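Local coordinates for cytochrome c' (Rhodopseudomonas palustris, PDB 1MQV), which carries a covalently bound, high-spin heme c without a sixth ligand and probably serves in electron transfer, though its exact function is not known, at residues D3-M15 with L51-T65. The protein carries 3 engineered substitutions. Residues are numbered along the deposited sequence; the frame is centred on the assembly and turned at random.
With HEC (heme c), chain C.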
# COMPACT_ATOMS: atom_id res chain seq x y z
N ASP A 3 6.89 -15.56 12.28
CA ASP A 3 7.02 -14.12 12.40
C ASP A 3 6.30 -13.33 11.31
O ASP A 3 6.92 -12.75 10.41
CB ASP A 3 8.49 -13.70 12.43
CG ASP A 3 8.73 -12.42 13.25
OD1 ASP A 3 7.77 -11.63 13.45
OD2 ASP A 3 9.87 -12.21 13.70
N VAL A 4 4.98 -13.30 11.41
CA VAL A 4 4.17 -12.56 10.45
C VAL A 4 4.45 -11.08 10.56
O VAL A 4 4.21 -10.35 9.60
CB VAL A 4 2.65 -12.71 10.71
CG1 VAL A 4 2.17 -14.07 10.26
CG2 VAL A 4 2.37 -12.49 12.20
N ILE A 5 4.90 -10.61 11.73
CA ILE A 5 5.17 -9.18 11.88
C ILE A 5 6.37 -8.86 11.01
O ILE A 5 6.41 -7.84 10.35
CB ILE A 5 5.46 -8.79 13.38
CG1 ILE A 5 4.14 -8.63 14.13
CG2 ILE A 5 6.16 -7.42 13.49
CD1 ILE A 5 4.30 -8.57 15.62
N ALA A 6 7.34 -9.77 10.96
CA ALA A 6 8.48 -9.49 10.12
C ALA A 6 8.07 -9.61 8.65
O ALA A 6 8.53 -8.83 7.81
CB ALA A 6 9.61 -10.47 10.43
N GLN A 7 7.19 -10.55 8.34
CA GLN A 7 6.77 -10.72 6.96
C GLN A 7 6.05 -9.51 6.43
O GLN A 7 6.33 -9.02 5.32
CB GLN A 7 5.81 -11.87 6.80
CG GLN A 7 6.42 -13.24 6.73
CD GLN A 7 5.35 -14.31 6.75
OE1 GLN A 7 5.24 -15.06 7.71
NE2 GLN A 7 4.55 -14.37 5.70
N ARG A 8 5.09 -9.04 7.21
CA ARG A 8 4.26 -7.91 6.75
C ARG A 8 5.05 -6.62 6.69
O ARG A 8 4.84 -5.81 5.80
CB ARG A 8 2.99 -7.76 7.63
CG ARG A 8 3.24 -7.23 9.05
CD ARG A 8 2.15 -7.72 9.98
NE ARG A 8 2.11 -6.97 11.23
CZ ARG A 8 1.39 -7.34 12.30
NH1 ARG A 8 0.66 -8.46 12.27
NH2 ARG A 8 1.39 -6.60 13.40
N LYS A 9 6.01 -6.42 7.60
CA LYS A 9 6.79 -5.20 7.53
C LYS A 9 7.67 -5.19 6.28
O LYS A 9 7.94 -4.12 5.70
CB LYS A 9 7.66 -5.06 8.79
CG LYS A 9 6.94 -4.45 10.03
CD LYS A 9 7.95 -4.50 11.21
CE LYS A 9 7.85 -3.33 12.14
NZ LYS A 9 8.93 -3.47 13.15
N ALA A 10 8.12 -6.38 5.86
CA ALA A 10 8.96 -6.49 4.68
C ALA A 10 8.13 -6.14 3.43
O ALA A 10 8.60 -5.43 2.53
CB ALA A 10 9.53 -7.90 4.54
N ILE A 11 6.91 -6.62 3.40
CA ILE A 11 6.03 -6.34 2.25
C ILE A 11 5.64 -4.84 2.24
O ILE A 11 5.61 -4.21 1.18
CB ILE A 11 4.75 -7.19 2.31
CG1 ILE A 11 5.09 -8.66 1.99
CG2 ILE A 11 3.69 -6.63 1.32
CD1 ILE A 11 4.00 -9.63 2.46
N LEU A 12 5.35 -4.25 3.40
CA LEU A 12 4.96 -2.84 3.44
C LEU A 12 6.17 -1.97 3.13
O LEU A 12 6.03 -0.89 2.56
CB LEU A 12 4.34 -2.46 4.80
CG LEU A 12 2.99 -3.13 5.03
CD1 LEU A 12 2.73 -3.28 6.53
CD2 LEU A 12 1.86 -2.22 4.37
N LYS A 13 7.37 -2.43 3.48
CA LYS A 13 8.57 -1.67 3.15
C LYS A 13 8.68 -1.63 1.63
O LYS A 13 9.00 -0.57 1.05
CB LYS A 13 9.82 -2.31 3.79
CG LYS A 13 11.12 -1.63 3.43
CD LYS A 13 12.25 -2.18 4.32
CE LYS A 13 13.63 -1.77 3.81
NZ LYS A 13 13.73 -0.32 3.53
N GLN A 14 8.43 -2.77 0.98
CA GLN A 14 8.47 -2.83 -0.49
C GLN A 14 7.41 -1.87 -1.06
O GLN A 14 7.67 -1.18 -2.05
CB GLN A 14 8.14 -4.24 -1.06
CG GLN A 14 8.90 -5.42 -0.49
CD GLN A 14 8.26 -6.75 -0.89
OE1 GLN A 14 8.27 -7.73 -0.12
NE2 GLN A 14 7.69 -6.79 -2.10
N MET A 15 6.23 -1.83 -0.44
CA MET A 15 5.18 -0.94 -0.96
C MET A 15 5.70 0.49 -0.89
O MET A 15 5.54 1.26 -1.85
CB MET A 15 3.88 -1.08 -0.14
CG MET A 15 2.91 -2.13 -0.63
SD MET A 15 1.18 -1.51 -0.78
CE MET A 15 0.65 -1.82 0.80
N LEU A 51 -1.22 -8.88 2.10
CA LEU A 51 -1.31 -8.37 3.47
C LEU A 51 -2.50 -8.80 4.36
O LEU A 51 -2.32 -8.95 5.56
CB LEU A 51 -1.15 -6.82 3.48
CG LEU A 51 0.33 -6.45 3.11
CD1 LEU A 51 0.46 -5.05 2.47
CD2 LEU A 51 1.23 -6.60 4.37
N PRO A 52 -3.70 -9.05 3.77
CA PRO A 52 -4.85 -9.47 4.58
C PRO A 52 -4.64 -10.73 5.38
O PRO A 52 -5.31 -10.95 6.38
CB PRO A 52 -5.94 -9.68 3.55
CG PRO A 52 -5.64 -8.54 2.58
CD PRO A 52 -4.14 -8.71 2.40
N ALA A 53 -3.71 -11.57 4.93
CA ALA A 53 -3.46 -12.82 5.62
C ALA A 53 -2.36 -12.71 6.69
O ALA A 53 -2.05 -13.69 7.36
CB ALA A 53 -3.10 -13.90 4.61
N LEU A 54 -1.83 -11.51 6.91
CA LEU A 54 -0.73 -11.35 7.89
C LEU A 54 -0.95 -10.54 9.17
O LEU A 54 0.03 -10.06 9.78
CB LEU A 54 0.48 -10.78 7.13
CG LEU A 54 0.93 -11.55 5.93
CD1 LEU A 54 2.09 -10.76 5.27
CD2 LEU A 54 1.45 -12.92 6.36
N PHE A 55 -2.21 -10.34 9.57
CA PHE A 55 -2.50 -9.61 10.79
C PHE A 55 -3.37 -10.44 11.75
O PHE A 55 -4.52 -10.14 11.99
CB PHE A 55 -3.21 -8.26 10.48
CG PHE A 55 -2.29 -7.23 9.84
CD1 PHE A 55 -2.03 -7.28 8.46
CD2 PHE A 55 -1.64 -6.26 10.62
CE1 PHE A 55 -1.14 -6.38 7.88
CE2 PHE A 55 -0.74 -5.35 10.03
CZ PHE A 55 -0.50 -5.42 8.65
N PRO A 56 -2.80 -11.52 12.32
CA PRO A 56 -3.58 -12.35 13.24
C PRO A 56 -3.70 -11.74 14.63
O PRO A 56 -2.80 -11.06 15.09
CB PRO A 56 -2.78 -13.66 13.27
CG PRO A 56 -1.33 -13.16 13.19
CD PRO A 56 -1.39 -11.97 12.20
N ALA A 57 -4.83 -11.97 15.30
CA ALA A 57 -5.00 -11.42 16.65
C ALA A 57 -3.90 -11.94 17.63
O ALA A 57 -3.55 -11.24 18.58
CB ALA A 57 -6.41 -11.76 17.17
N ASP A 58 -3.36 -13.14 17.41
CA ASP A 58 -2.32 -13.63 18.33
C ASP A 58 -0.99 -12.88 18.17
O ASP A 58 0.01 -13.21 18.80
CB ASP A 58 -2.11 -15.15 18.22
CG ASP A 58 -1.76 -15.62 16.83
OD1 ASP A 58 -1.01 -14.91 16.14
OD2 ASP A 58 -2.22 -16.71 16.43
N SER A 59 -0.98 -11.86 17.32
CA SER A 59 0.22 -11.10 17.16
C SER A 59 -0.02 -9.68 17.67
O SER A 59 0.82 -8.78 17.49
CB SER A 59 0.64 -11.07 15.70
OG SER A 59 0.38 -9.79 15.17
N LYS A 60 -1.16 -9.46 18.33
CA LYS A 60 -1.46 -8.11 18.83
C LYS A 60 -0.53 -7.69 19.99
O LYS A 60 -0.40 -6.50 20.32
CB LYS A 60 -2.94 -7.97 19.24
CG LYS A 60 -3.36 -8.66 20.53
CD LYS A 60 -4.83 -8.34 20.87
CE LYS A 60 -5.79 -8.91 19.83
NZ LYS A 60 -7.19 -9.09 20.34
N THR A 61 0.14 -8.66 20.58
CA THR A 61 1.07 -8.41 21.68
C THR A 61 2.46 -8.76 21.15
O THR A 61 3.30 -9.27 21.89
CB THR A 61 0.75 -9.32 22.89
OG1 THR A 61 1.01 -10.69 22.53
CG2 THR A 61 -0.72 -9.21 23.26
N GLY A 62 2.70 -8.47 19.87
CA GLY A 62 3.98 -8.82 19.23
C GLY A 62 5.29 -8.20 19.67
O GLY A 62 6.35 -8.82 19.63
N GLY A 63 5.22 -6.94 20.05
CA GLY A 63 6.39 -6.18 20.51
C GLY A 63 7.13 -5.30 19.50
O GLY A 63 7.60 -4.21 19.81
N ASP A 64 7.28 -5.76 18.28
CA ASP A 64 8.03 -4.92 17.35
C ASP A 64 7.16 -4.52 16.18
O ASP A 64 7.58 -4.67 15.03
CB ASP A 64 9.26 -5.68 16.85
CG ASP A 64 8.89 -7.04 16.28
OD1 ASP A 64 7.68 -7.37 16.32
OD2 ASP A 64 9.78 -7.77 15.80
N THR A 65 5.95 -4.05 16.46
CA THR A 65 5.04 -3.70 15.37
C THR A 65 4.37 -2.37 15.61
O THR A 65 4.17 -1.95 16.75
CB THR A 65 3.93 -4.77 15.26
OG1 THR A 65 2.93 -4.33 14.31
CG2 THR A 65 3.21 -4.95 16.61
FE HEC C . 1.21 1.04 5.34
CHA HEC C . 3.44 0.12 7.69
CHB HEC C . 3.78 2.14 3.37
CHC HEC C . -0.88 1.27 2.69
CHD HEC C . -1.41 -0.49 7.15
NA HEC C . 3.26 1.12 5.51
C1A HEC C . 3.96 0.67 6.59
C2A HEC C . 5.34 0.90 6.36
C3A HEC C . 5.49 1.52 5.11
C4A HEC C . 4.14 1.64 4.61
CMA HEC C . 6.66 2.03 4.34
CAA HEC C . 6.46 0.60 7.35
CBA HEC C . 6.95 -0.82 7.14
CGA HEC C . 8.21 -1.10 7.97
O1A HEC C . 9.30 -1.07 7.39
O2A HEC C . 8.08 -1.35 9.18
NB HEC C . 1.41 1.60 3.49
C1B HEC C . 2.50 2.15 2.84
C2B HEC C . 2.18 2.69 1.50
C3B HEC C . 0.87 2.45 1.32
C4B HEC C . 0.40 1.74 2.54
CMB HEC C . 3.21 3.41 0.58
CAB HEC C . 0.03 2.81 0.17
CBB HEC C . 0.38 2.53 -1.16
NC HEC C . -0.68 0.44 4.98
C1C HEC C . -1.42 0.64 3.82
C2C HEC C . -2.76 0.24 3.97
C3C HEC C . -2.97 -0.25 5.23
C4C HEC C . -1.62 -0.10 5.85
CMC HEC C . -3.90 0.50 2.93
CAC HEC C . -4.14 -0.72 5.95
CBC HEC C . -5.28 -1.23 5.17
ND HEC C . 0.99 0.02 7.08
C1D HEC C . -0.11 -0.44 7.76
C2D HEC C . 0.23 -0.92 9.11
C3D HEC C . 1.58 -0.72 9.23
C4D HEC C . 2.07 -0.17 7.97
CMD HEC C . -0.78 -1.72 9.99
CAD HEC C . 2.45 -1.17 10.50
CBD HEC C . 2.97 -2.60 10.13
CGD HEC C . 3.63 -3.24 11.34
O1D HEC C . 4.40 -2.51 11.98
O2D HEC C . 3.37 -4.42 11.64
O HOH W 1 -0.23 -6.89 15.63
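In this four-helix-bundle cytochrome c', the heme-propionate end of the pocket is built where Arg-8, on helix 4-27, meets Leu-54, Phe-55, Ser-59 and Thr-65 of the loop 51-65. CG of Arg-8 is flanked by both backbone N and C (chi1 72°), which sends the extended chain into the curve of the loop. The guanidinium is sandwiched: Ile-5 CG1 sits over the centre of one face, and the Phe-55 ring, its plane 13° from parallel, lies offset against the other. Arg-8 CD adds a CH-pi contact, 3.9 Å from the centroid of that ring. Around the edge, NH1 of Arg-8 reaches a lone pair of Leu-54 O (3.0 Å, 163° at the hydrogen) and also donates to Ser-59 OG, which is tilted from the guanidinium plane. Arg-8 NH2 donates to Thr-65 OG1 at 2.9 Å and to a water that bridges to Ser-59 O, while Arg-8 NE gives an almost straight bond to heme O2D (2.9 Å). Thr-65 OG1 donates to the same propionate oxygen at 2.7 Å, so arginine and threonine grip it together; the guanidinium's in-plane partners, Leu-54 O, Thr-65 OG1 and O2D, fix its rotation, and the two donors to O2D would be expected to stabilise the ionised propionate. Alongside, Lys-9 NZ donates a hydrogen bond to Asp-64 O (2.6 Å) from above the carbonyl plane. Farther along the helix the contact turns apolar: Leu-54 CD1 touches Ile-11 CD1 at 3.6 Å, and Leu-51 CD1 fits among Ile-11, Leu-12 and Met-15. Leu-12 CD2 lies 3.5 Å from the heme iron. Loop 51-65 leads from helix 34-50 toward helix 75-95, whose Phe-78 meets Phe-55 edge-to-face and whose Phe-82 packs on Leu-51, while helix 4-27 lies along the heme.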